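Local coordinates for protein aerobactin synthase IucA (Klebsiella pneumoniae subsp. pneumoniae, PDB 5JM8) that probably catalyses the ATP-dependent joining of citrate to an acetylated hydroxylysine during synthesis of the siderophore aerobactin, and binds ATP and magnesium, at residues T27-L32 and V90-H95; V80-L85 and E113-T118; A154-E159 and L170-P175; L285-R290 and F546-D551. All blocks are in the same frame, centred on the assembly; numbering follows the deposited sequence.

Contact 1: T27-L32 and V90-H95; sequences TKDWRL and VDKLQH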
# COMPACT_ATOMS: atom_id res chain seq x y z
N THR A 27 24.55 22.48 38.82
CA THR A 27 24.89 22.86 40.19
C THR A 27 25.70 21.77 40.89
O THR A 27 25.57 20.58 40.58
CB THR A 27 23.63 23.14 41.03
OG1 THR A 27 22.90 21.93 41.25
CG2 THR A 27 22.74 24.16 40.35
N LYS A 28 26.55 22.19 41.82
CA LYS A 28 27.30 21.28 42.68
C LYS A 28 26.75 21.38 44.10
O LYS A 28 27.33 20.84 45.04
CB LYS A 28 28.79 21.61 42.64
CG LYS A 28 29.42 21.51 41.25
CD LYS A 28 29.51 20.06 40.78
CE LYS A 28 30.15 19.96 39.40
NZ LYS A 28 29.30 20.56 38.33
N ASP A 29 25.61 22.06 44.23
CA ASP A 29 24.96 22.28 45.52
C ASP A 29 23.82 21.29 45.73
O ASP A 29 22.64 21.67 45.77
CB ASP A 29 24.45 23.73 45.60
CG ASP A 29 23.74 24.03 46.90
OD1 ASP A 29 24.03 23.35 47.91
OD2 ASP A 29 22.88 24.94 46.91
N TRP A 30 24.17 20.02 45.86
CA TRP A 30 23.19 18.97 46.16
C TRP A 30 23.91 17.74 46.70
O TRP A 30 25.12 17.58 46.50
CB TRP A 30 22.36 18.62 44.93
CG TRP A 30 23.19 18.34 43.70
CD1 TRP A 30 23.62 19.25 42.79
CD2 TRP A 30 23.66 17.06 43.26
NE1 TRP A 30 24.35 18.62 41.80
CE2 TRP A 30 24.39 17.28 42.07
CE3 TRP A 30 23.55 15.76 43.75
CZ2 TRP A 30 24.99 16.24 41.37
CZ3 TRP A 30 24.16 14.73 43.05
CH2 TRP A 30 24.87 14.98 41.87
N ARG A 31 23.16 16.88 47.38
CA ARG A 31 23.75 15.80 48.15
C ARG A 31 22.87 14.56 48.12
O ARG A 31 21.65 14.65 47.96
CB ARG A 31 23.98 16.26 49.60
CG ARG A 31 24.63 15.23 50.51
CD ARG A 31 24.92 15.81 51.89
NE ARG A 31 23.70 16.21 52.59
CZ ARG A 31 22.99 15.40 53.38
NH1 ARG A 31 23.36 14.15 53.58
NH2 ARG A 31 21.89 15.86 53.96
N LEU A 32 23.50 13.40 48.27
CA LEU A 32 22.80 12.13 48.36
C LEU A 32 22.82 11.63 49.80
O LEU A 32 23.73 11.96 50.56
CB LEU A 32 23.43 11.10 47.42
CG LEU A 32 22.99 11.13 45.95
CD1 LEU A 32 23.18 12.52 45.34
CD2 LEU A 32 23.74 10.08 45.15
N VAL A 90 13.59 28.84 42.77
CA VAL A 90 13.80 30.12 42.10
C VAL A 90 14.08 31.22 43.12
O VAL A 90 14.86 32.14 42.87
CB VAL A 90 12.59 30.51 41.22
CG1 VAL A 90 12.73 31.94 40.69
CG2 VAL A 90 12.44 29.53 40.06
N ASP A 91 13.45 31.13 44.29
CA ASP A 91 13.69 32.08 45.37
C ASP A 91 15.12 31.95 45.89
O ASP A 91 15.78 32.95 46.16
CB ASP A 91 12.69 31.89 46.51
CG ASP A 91 13.01 32.76 47.71
OD1 ASP A 91 12.70 33.97 47.67
OD2 ASP A 91 13.56 32.23 48.70
N LYS A 92 15.57 30.71 46.05
CA LYS A 92 16.94 30.43 46.46
C LYS A 92 17.93 31.09 45.50
O LYS A 92 18.93 31.67 45.93
CB LYS A 92 17.19 28.92 46.51
CG LYS A 92 18.64 28.51 46.73
CD LYS A 92 18.80 26.99 46.69
CE LYS A 92 20.27 26.57 46.76
NZ LYS A 92 20.46 25.09 46.74
N LEU A 93 17.63 31.02 44.21
CA LEU A 93 18.53 31.54 43.19
C LEU A 93 18.51 33.06 43.13
O LEU A 93 19.49 33.69 42.73
CB LEU A 93 18.15 30.96 41.82
CG LEU A 93 18.30 29.44 41.68
CD1 LEU A 93 17.72 28.95 40.37
CD2 LEU A 93 19.76 29.02 41.81
N GLN A 94 17.38 33.66 43.53
CA GLN A 94 17.25 35.11 43.53
C GLN A 94 18.20 35.73 44.55
O GLN A 94 18.75 36.81 44.33
CB GLN A 94 15.81 35.52 43.82
CG GLN A 94 15.56 37.01 43.63
CD GLN A 94 14.14 37.42 43.95
OE1 GLN A 94 13.29 36.59 44.27
NE2 GLN A 94 13.87 38.72 43.87
N HIS A 95 18.39 35.04 45.67
CA HIS A 95 19.32 35.49 46.70
C HIS A 95 20.77 35.19 46.31
O HIS A 95 21.65 36.04 46.45
CB HIS A 95 19.02 34.81 48.03
CG HIS A 95 17.68 35.13 48.59
ND1 HIS A 95 16.56 34.36 48.35
CD2 HIS A 95 17.26 36.15 49.38
CE1 HIS A 95 15.52 34.88 48.97
NE2 HIS A 95 15.92 35.97 49.60
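Lys92 reaches out from helix 82-96 to the carboxylate of Asp29, and this one pair carries the contact. Every bond of the lysine chain is close to anti, from chi1 171° to chi4 180°, which carries NZ clear of the helix across a gap of 11.5 Å between the CA of Lys92 and the CA of Asp29. The aspartate comes to meet it from the opposite direction and offers OD2, while Asp29 OD1 stays 4.1 Å from Lys92 NZ. The modelled separation of Lys92 NZ and Asp29 OD2, 2.4 Å, is too short to be taken literally: a salt bridge is likely, but its exact geometry is doubtful. A second acceptor for NZ is Pro43 O, at the end of strand 39-43. One residue on, Leu93 turns to the protein interior and packs on Phe545 and Phe546, so the helix has one side against the core while Lys92 reaches outward. The pair ties helix 82-96 to the loop before strand 31-32, an edge strand of the antiparallel sheet. Because neither partner is buried, the attraction between the two charges is probably softened by solvent.

Contact 2: V80-L85 and E113-T118; sequences VDFATL and ESHAHT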
# COMPACT_ATOMS: atom_id res chain seq x y z
N VAL A 80 5.39 18.70 48.84
CA VAL A 80 5.21 19.93 48.08
C VAL A 80 5.02 19.60 46.60
O VAL A 80 5.70 18.73 46.06
CB VAL A 80 6.42 20.89 48.23
CG1 VAL A 80 6.47 21.45 49.64
CG2 VAL A 80 7.72 20.18 47.89
N ASP A 81 4.07 20.27 45.95
CA ASP A 81 3.83 20.06 44.53
C ASP A 81 4.96 20.70 43.72
O ASP A 81 5.83 21.37 44.28
CB ASP A 81 2.46 20.61 44.11
CG ASP A 81 2.30 22.10 44.39
OD1 ASP A 81 3.31 22.81 44.53
OD2 ASP A 81 1.14 22.56 44.46
N PHE A 82 4.93 20.51 42.41
CA PHE A 82 5.99 21.01 41.54
C PHE A 82 6.00 22.53 41.50
O PHE A 82 7.07 23.15 41.43
CB PHE A 82 5.83 20.45 40.12
CG PHE A 82 6.84 20.99 39.15
CD1 PHE A 82 8.18 20.69 39.29
CD2 PHE A 82 6.45 21.80 38.10
CE1 PHE A 82 9.12 21.19 38.41
CE2 PHE A 82 7.38 22.31 37.21
CZ PHE A 82 8.71 22.00 37.37
N ALA A 83 4.82 23.13 41.54
CA ALA A 83 4.69 24.58 41.51
C ALA A 83 5.34 25.20 42.74
O ALA A 83 5.94 26.27 42.67
CB ALA A 83 3.23 24.98 41.43
N THR A 84 5.22 24.51 43.88
CA THR A 84 5.80 24.99 45.13
C THR A 84 7.33 24.86 45.11
O THR A 84 8.03 25.86 45.24
CB THR A 84 5.25 24.22 46.35
OG1 THR A 84 3.82 24.36 46.41
CG2 THR A 84 5.84 24.75 47.65
N LEU A 85 7.83 23.64 44.94
CA LEU A 85 9.27 23.39 45.04
C LEU A 85 10.07 24.19 44.01
O LEU A 85 11.21 24.58 44.27
CB LEU A 85 9.57 21.89 44.88
CG LEU A 85 9.18 21.16 43.59
CD1 LEU A 85 10.20 21.33 42.47
CD2 LEU A 85 8.97 19.68 43.89
N GLU A 113 4.11 26.99 32.66
CA GLU A 113 3.42 26.91 31.38
C GLU A 113 3.84 25.63 30.67
O GLU A 113 2.99 24.86 30.23
CB GLU A 113 3.73 28.14 30.52
CG GLU A 113 2.98 29.41 30.95
CD GLU A 113 3.44 30.66 30.21
OE1 GLU A 113 4.50 30.62 29.56
OE2 GLU A 113 2.72 31.68 30.27
N SER A 114 5.14 25.41 30.58
CA SER A 114 5.67 24.20 29.96
C SER A 114 5.15 22.95 30.67
O SER A 114 4.71 22.00 30.02
CB SER A 114 7.20 24.22 29.96
OG SER A 114 7.73 23.01 29.43
N HIS A 115 5.21 22.96 31.99
CA HIS A 115 4.79 21.82 32.79
C HIS A 115 3.31 21.50 32.54
O HIS A 115 2.93 20.33 32.48
CB HIS A 115 5.03 22.08 34.28
CG HIS A 115 4.58 20.96 35.17
ND1 HIS A 115 3.29 20.86 35.65
CD2 HIS A 115 5.26 19.90 35.68
CE1 HIS A 115 3.19 19.78 36.41
NE2 HIS A 115 4.37 19.18 36.44
N ALA A 116 2.50 22.54 32.40
CA ALA A 116 1.07 22.38 32.20
C ALA A 116 0.73 21.95 30.77
O ALA A 116 -0.11 21.08 30.56
CB ALA A 116 0.35 23.68 32.53
N HIS A 117 1.39 22.58 29.80
CA HIS A 117 1.19 22.25 28.40
C HIS A 117 1.52 20.79 28.13
O HIS A 117 0.85 20.12 27.35
CB HIS A 117 2.04 23.15 27.51
CG HIS A 117 1.71 24.61 27.64
ND1 HIS A 117 2.60 25.61 27.31
CD2 HIS A 117 0.59 25.23 28.08
CE1 HIS A 117 2.05 26.78 27.53
NE2 HIS A 117 0.83 26.59 28.00
N THR A 118 2.58 20.31 28.78
CA THR A 118 3.00 18.92 28.65
C THR A 118 1.92 17.98 29.16
O THR A 118 1.61 16.98 28.53
CB THR A 118 4.31 18.66 29.42
OG1 THR A 118 5.35 19.47 28.88
CG2 THR A 118 4.71 17.19 29.31
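Helices 82-96 and 101-124 form an antiparallel helical hairpin, and Phe82 and His115 pair their rings between the first turn of one helix and the body of the other. The rings are nearly parallel but displaced, overlapping little: their planes are 21° apart and their centroids 4.6 Å apart. Phe82 CD2 sits over one face of the imidazole, toward its rim, and 3.3 Å from His115 CD2. Beside it, Phe82 CE2 comes 3.7 Å from His115 CG and 3.8 Å from His115 CB, so the phenyl also rests on the root of the histidine side chain. Each ring leaves its helix with CG anti to the backbone N (chi1 176° for Phe82, 179° for His115), which sends both into the space between the helices. Phe82 is also packed by Val111 and Met112 of helix 101-124 and by Ala16 of helix 14-26. Just before it, Asp81 is the N-cap, its OD1 taking the Thr84 N-H at 2.6 Å. His115 is thus fixed twice over, by a phenyl ring on its face and by a hydrogen bond from NE2 to Asp13 OD2; that carboxylate would be expected to favour a proton on NE2.

Contact 3: A154-E159 and L170-P175; sequences APKSHE and LPDFAP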
# COMPACT_ATOMS: atom_id res chain seq x y z
N ALA A 154 12.18 24.69 30.74
CA ALA A 154 10.89 24.95 30.10
C ALA A 154 10.93 24.56 28.62
O ALA A 154 10.87 25.43 27.75
CB ALA A 154 10.52 26.41 30.25
N PRO A 155 11.03 23.25 28.33
CA PRO A 155 11.13 22.76 26.96
C PRO A 155 9.87 22.96 26.12
O PRO A 155 9.94 22.86 24.89
CB PRO A 155 11.42 21.27 27.14
CG PRO A 155 10.86 20.94 28.48
CD PRO A 155 11.05 22.16 29.32
N LYS A 156 8.74 23.24 26.76
CA LYS A 156 7.47 23.40 26.06
C LYS A 156 6.86 24.78 26.28
O LYS A 156 5.65 24.92 26.45
CB LYS A 156 6.47 22.32 26.50
CG LYS A 156 6.92 20.90 26.20
CD LYS A 156 7.02 20.66 24.69
CE LYS A 156 7.39 19.22 24.38
NZ LYS A 156 7.60 19.00 22.93
N SER A 157 7.70 25.80 26.30
CA SER A 157 7.24 27.18 26.24
C SER A 157 6.88 27.50 24.79
O SER A 157 7.69 27.29 23.89
CB SER A 157 8.30 28.14 26.79
OG SER A 157 8.05 29.48 26.40
N HIS A 158 5.66 27.99 24.57
CA HIS A 158 5.12 28.19 23.22
C HIS A 158 4.99 29.65 22.79
O HIS A 158 4.54 29.93 21.68
CB HIS A 158 3.73 27.56 23.09
CG HIS A 158 3.65 26.15 23.59
ND1 HIS A 158 4.66 25.22 23.39
CD2 HIS A 158 2.67 25.50 24.26
CE1 HIS A 158 4.30 24.07 23.93
NE2 HIS A 158 3.10 24.21 24.46
N GLU A 159 5.36 30.58 23.68
CA GLU A 159 5.06 32.01 23.51
C GLU A 159 5.33 32.52 22.09
O GLU A 159 6.42 32.31 21.56
CB GLU A 159 5.87 32.83 24.51
N LEU A 170 2.03 23.04 16.75
CA LEU A 170 3.07 22.24 17.40
C LEU A 170 2.85 20.76 17.09
O LEU A 170 1.75 20.38 16.69
CB LEU A 170 3.07 22.47 18.91
CG LEU A 170 3.26 23.92 19.39
CD1 LEU A 170 3.12 23.96 20.89
CD2 LEU A 170 4.60 24.48 18.95
N PRO A 171 3.89 19.94 17.25
CA PRO A 171 3.76 18.51 16.94
C PRO A 171 3.07 17.69 18.02
O PRO A 171 2.64 16.57 17.76
CB PRO A 171 5.21 18.05 16.79
CG PRO A 171 5.98 18.97 17.66
CD PRO A 171 5.29 20.30 17.53
N ASP A 172 2.97 18.25 19.22
CA ASP A 172 2.58 17.49 20.41
C ASP A 172 1.25 16.77 20.23
O ASP A 172 1.12 15.60 20.62
CB ASP A 172 2.52 18.42 21.62
CG ASP A 172 3.83 19.16 21.87
OD1 ASP A 172 4.32 19.83 20.93
OD2 ASP A 172 4.37 19.07 22.99
N PHE A 173 0.27 17.45 19.64
CA PHE A 173 -1.07 16.89 19.47
C PHE A 173 -1.20 16.17 18.13
O PHE A 173 -2.30 15.80 17.71
CB PHE A 173 -2.13 18.00 19.58
CG PHE A 173 -2.17 18.67 20.92
CD1 PHE A 173 -1.18 19.56 21.30
CD2 PHE A 173 -3.20 18.41 21.82
CE1 PHE A 173 -1.21 20.19 22.53
CE2 PHE A 173 -3.23 19.04 23.05
CZ PHE A 173 -2.24 19.92 23.41
N ALA A 174 -0.06 15.99 17.47
CA ALA A 174 0.02 15.29 16.19
C ALA A 174 -0.94 15.87 15.15
O ALA A 174 -1.72 15.13 14.54
CB ALA A 174 -0.26 13.81 16.38
N PRO A 175 -0.88 17.19 14.92
CA PRO A 175 -1.80 17.81 13.96
C PRO A 175 -1.23 17.82 12.55
O PRO A 175 -0.09 17.44 12.33
CB PRO A 175 -1.94 19.23 14.49
CG PRO A 175 -0.57 19.52 15.02
CD PRO A 175 -0.04 18.21 15.57
O HOH W 1 6.97 21.20 21.03
O HOH W 2 2.95 21.31 24.88
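Lys156 NZ is gripped from several sides. It forms a salt bridge with Asp172 OD2, a weak hydrogen bond at 3.2 Å, donates to a water 3.0 Å from NZ, and has a weak further bond to Leu145 O. That water donates to Asp172 OD1, tying both carboxylate oxygens to the ammonium. A bend at chi2 (-64°) brings the lysine there. A second water joins His158 NE2, 2.9 Å away in the plane of the ring, to Asp172 OD2. Both faces of that ring are in contact: Leu170 CD1 stands over its centre, 3.3 Å from the centroid and 15° off the normal, a CH-pi contact, while Lys156 O lies over the opposite face toward the rim. A buried charge network and an apolar contact thus share the imidazole. The Lys156 side chain comes within about 6 Å of ATP (nearest atoms), so the network borders the nucleotide site. Asp172 lies in a type I turn, Pro171 to Ala174, between helix 163-169 and strand 177-185. Helix 101-124 borders residues 154-159: Ser114 and His117 bond to the backbone of Lys156, the His117 ring also meets that of His158, and Phe173 meets His126 of the second subunit.

Contact 4: L285-R290 and F546-D551; sequences LTNSVR and FCYLND. With ATP (adenosine-5'-triphosphate), chain I.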
# COMPACT_ATOMS: atom_id res chain seq x y z
N LEU A 285 10.85 29.11 21.27
CA LEU A 285 11.02 27.72 21.69
C LEU A 285 12.44 27.54 22.25
O LEU A 285 13.41 27.82 21.56
CB LEU A 285 10.78 26.76 20.52
CG LEU A 285 9.45 26.89 19.77
CD1 LEU A 285 9.47 26.03 18.52
CD2 LEU A 285 8.27 26.50 20.66
N THR A 286 12.52 27.06 23.50
CA THR A 286 13.78 26.97 24.25
C THR A 286 14.78 28.09 23.95
O THR A 286 15.70 27.92 23.15
CB THR A 286 14.50 25.62 24.00
OG1 THR A 286 14.63 25.39 22.59
CG2 THR A 286 13.74 24.47 24.65
N ASN A 287 14.60 29.22 24.62
CA ASN A 287 15.47 30.40 24.53
C ASN A 287 16.01 30.69 23.12
O ASN A 287 17.21 30.92 22.94
CB ASN A 287 16.64 30.28 25.53
CG ASN A 287 17.34 28.93 25.48
OD1 ASN A 287 16.93 27.98 26.16
ND2 ASN A 287 18.42 28.84 24.71
N SER A 288 15.11 30.70 22.14
CA SER A 288 15.43 31.24 20.82
C SER A 288 14.16 31.52 20.03
O SER A 288 13.34 30.62 19.81
CB SER A 288 16.32 30.28 20.04
OG SER A 288 16.57 30.78 18.73
N VAL A 289 14.00 32.77 19.61
CA VAL A 289 12.99 33.12 18.63
C VAL A 289 13.32 32.34 17.37
O VAL A 289 14.49 32.20 17.00
CB VAL A 289 12.94 34.63 18.34
CG1 VAL A 289 14.25 35.10 17.70
CG2 VAL A 289 11.77 34.96 17.44
N ARG A 290 12.30 31.81 16.71
CA ARG A 290 12.51 30.85 15.63
C ARG A 290 12.31 31.48 14.26
O ARG A 290 11.83 30.84 13.33
CB ARG A 290 11.58 29.66 15.81
CG ARG A 290 11.89 28.83 17.05
CD ARG A 290 13.25 28.16 16.95
NE ARG A 290 13.65 27.51 18.19
CZ ARG A 290 14.85 26.99 18.40
NH1 ARG A 290 15.78 27.05 17.46
NH2 ARG A 290 15.13 26.41 19.56
N PHE A 546 20.41 28.15 33.52
CA PHE A 546 20.80 29.51 33.90
C PHE A 546 20.87 30.40 32.67
O PHE A 546 20.87 31.63 32.78
CB PHE A 546 22.13 29.50 34.66
CG PHE A 546 22.04 28.84 36.00
CD1 PHE A 546 21.41 29.46 37.06
CD2 PHE A 546 22.59 27.58 36.20
CE1 PHE A 546 21.32 28.85 38.29
CE2 PHE A 546 22.51 26.97 37.43
CZ PHE A 546 21.88 27.60 38.48
N CYS A 547 20.93 29.79 31.49
CA CYS A 547 20.86 30.53 30.24
C CYS A 547 19.43 31.02 30.01
O CYS A 547 19.21 32.12 29.50
CB CYS A 547 21.31 29.66 29.07
SG CYS A 547 21.27 30.49 27.46
N TYR A 548 18.47 30.19 30.39
CA TYR A 548 17.05 30.49 30.20
C TYR A 548 16.57 31.50 31.24
O TYR A 548 15.66 32.30 30.98
CB TYR A 548 16.23 29.21 30.28
CG TYR A 548 14.82 29.33 29.78
CD1 TYR A 548 14.56 29.51 28.43
CD2 TYR A 548 13.74 29.26 30.65
CE1 TYR A 548 13.28 29.62 27.96
CE2 TYR A 548 12.45 29.37 30.18
CZ TYR A 548 12.23 29.54 28.83
OH TYR A 548 10.95 29.65 28.36
N LEU A 549 17.19 31.45 32.41
CA LEU A 549 16.89 32.37 33.50
C LEU A 549 17.39 33.78 33.16
O LEU A 549 16.84 34.77 33.64
CB LEU A 549 17.54 31.86 34.78
CG LEU A 549 17.44 32.66 36.08
CD1 LEU A 549 16.00 32.88 36.50
CD2 LEU A 549 18.20 31.91 37.16
N ASN A 550 18.42 33.85 32.33
CA ASN A 550 18.96 35.12 31.82
C ASN A 550 18.76 35.28 30.32
O ASN A 550 19.63 34.90 29.53
CB ASN A 550 20.45 35.23 32.14
CG ASN A 550 20.73 35.31 33.62
OD1 ASN A 550 19.92 35.81 34.40
ND2 ASN A 550 21.91 34.83 34.02
N ASP A 551 17.62 35.84 29.91
CA ASP A 551 17.34 36.05 28.49
C ASP A 551 18.38 36.96 27.84
O ASP A 551 19.01 36.58 26.85
CB ASP A 551 15.94 36.65 28.30
CG ASP A 551 14.83 35.66 28.62
OD1 ASP A 551 15.13 34.45 28.75
OD2 ASP A 551 13.67 36.09 28.72
PG ATP I . 15.21 21.98 12.19
O1G ATP I . 13.84 21.87 11.56
O2G ATP I . 15.81 20.65 12.57
O3G ATP I . 16.17 22.87 11.43
PB ATP I . 15.75 23.91 14.30
O1B ATP I . 14.76 24.75 15.07
O2B ATP I . 16.67 24.56 13.29
O3B ATP I . 14.94 22.68 13.63
PA ATP I . 17.41 23.72 16.63
O1A ATP I . 17.68 25.18 16.35
O2A ATP I . 18.55 22.80 16.97
O3A ATP I . 16.65 23.08 15.36
O5' ATP I . 16.32 23.58 17.80
C5' ATP I . 15.93 22.26 18.19
C4' ATP I . 14.49 22.22 18.67
O4' ATP I . 14.20 20.89 19.09
C3' ATP I . 14.22 23.14 19.86
O3' ATP I . 13.06 23.94 19.60
C2' ATP I . 14.00 22.22 21.05
O2' ATP I . 12.91 22.65 21.86
C1' ATP I . 13.71 20.86 20.43
N9 ATP I . 14.37 19.77 21.18
C8 ATP I . 13.71 18.75 21.75
N7 ATP I . 14.58 17.90 22.36
C5 ATP I . 15.82 18.39 22.17
C6 ATP I . 17.19 17.97 22.54
N6 ATP I . 17.37 16.84 23.26
N1 ATP I . 18.22 18.76 22.14
C2 ATP I . 18.02 19.88 21.43
N3 ATP I . 16.80 20.31 21.05
C4 ATP I . 15.68 19.62 21.39
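The Tyr548 ring turns its edge to Asn287: Asn287 N lies 3.6 Å from Tyr548 CE1, near the ring plane, and Asn287 CB lies in that plane 3.7 Å from Tyr548 CD1. The Asn287 amide is steeply inclined to the phenol ring, their planes 67° apart, with Asn287 OD1 3.6 Å from Tyr548 CD1. On the ATP side, the Arg290 guanidinium has Ser288 CB over the centre of one face and Thr286 OG1 at its edge. Asn287 CG sits between backbone N and carbonyl carbon (chi1 48°), which sets the amide against the ring; OD1 takes its hydrogen bond from His152 NE2, and His152 also meets Tyr548 edge-to-face. Residues 285-288 connect strands 275-284 and 289-290 as a beta hairpin, with Thr286 and Asn287 both at positive phi, and this connection lines the ATP pocket. Tyr548 belongs to the short helix 545-549, which packs against the hairpin on the side away from the nucleotide. Arg290 NH1 gives a weak hydrogen bond to O1A on the alpha phosphate of ATP at 2.9 Å, while Arg290 NH2 donates to Leu285 O at 3.0 Å and so steadies the arginine within its own segment. Thr286 OG1 shares a weak bond with the ribose O2' at 3.3 Å. Beside Tyr548, Cys547 SG comes only loosely near Asn287 ND2, at 4.3 Å.

How the contacts relate
Contacts 1 and 2 are linked through helix 82-96 without touching, their centres about 18 Å apart, and their segments alternate along the chain; contacts 3 and 4 follow in turn. Contact 2 meets contact 3, centres about 16 Å apart, through probable hydrogen bonds from helix 101-124. Contact 3 then touches contact 4, centres about 15 Å apart, through packing of Ala154 and Ser157 against Tyr548 and of Pro155 against Thr286. Contacts 4 and 1, centres about 20 Å apart, meet where Phe546 of helix 545-549 packs on Thr27. Contacts 1 and 3 do not touch. A late helix is thus joined both to the N-terminal region and to the ATP-lining hairpin.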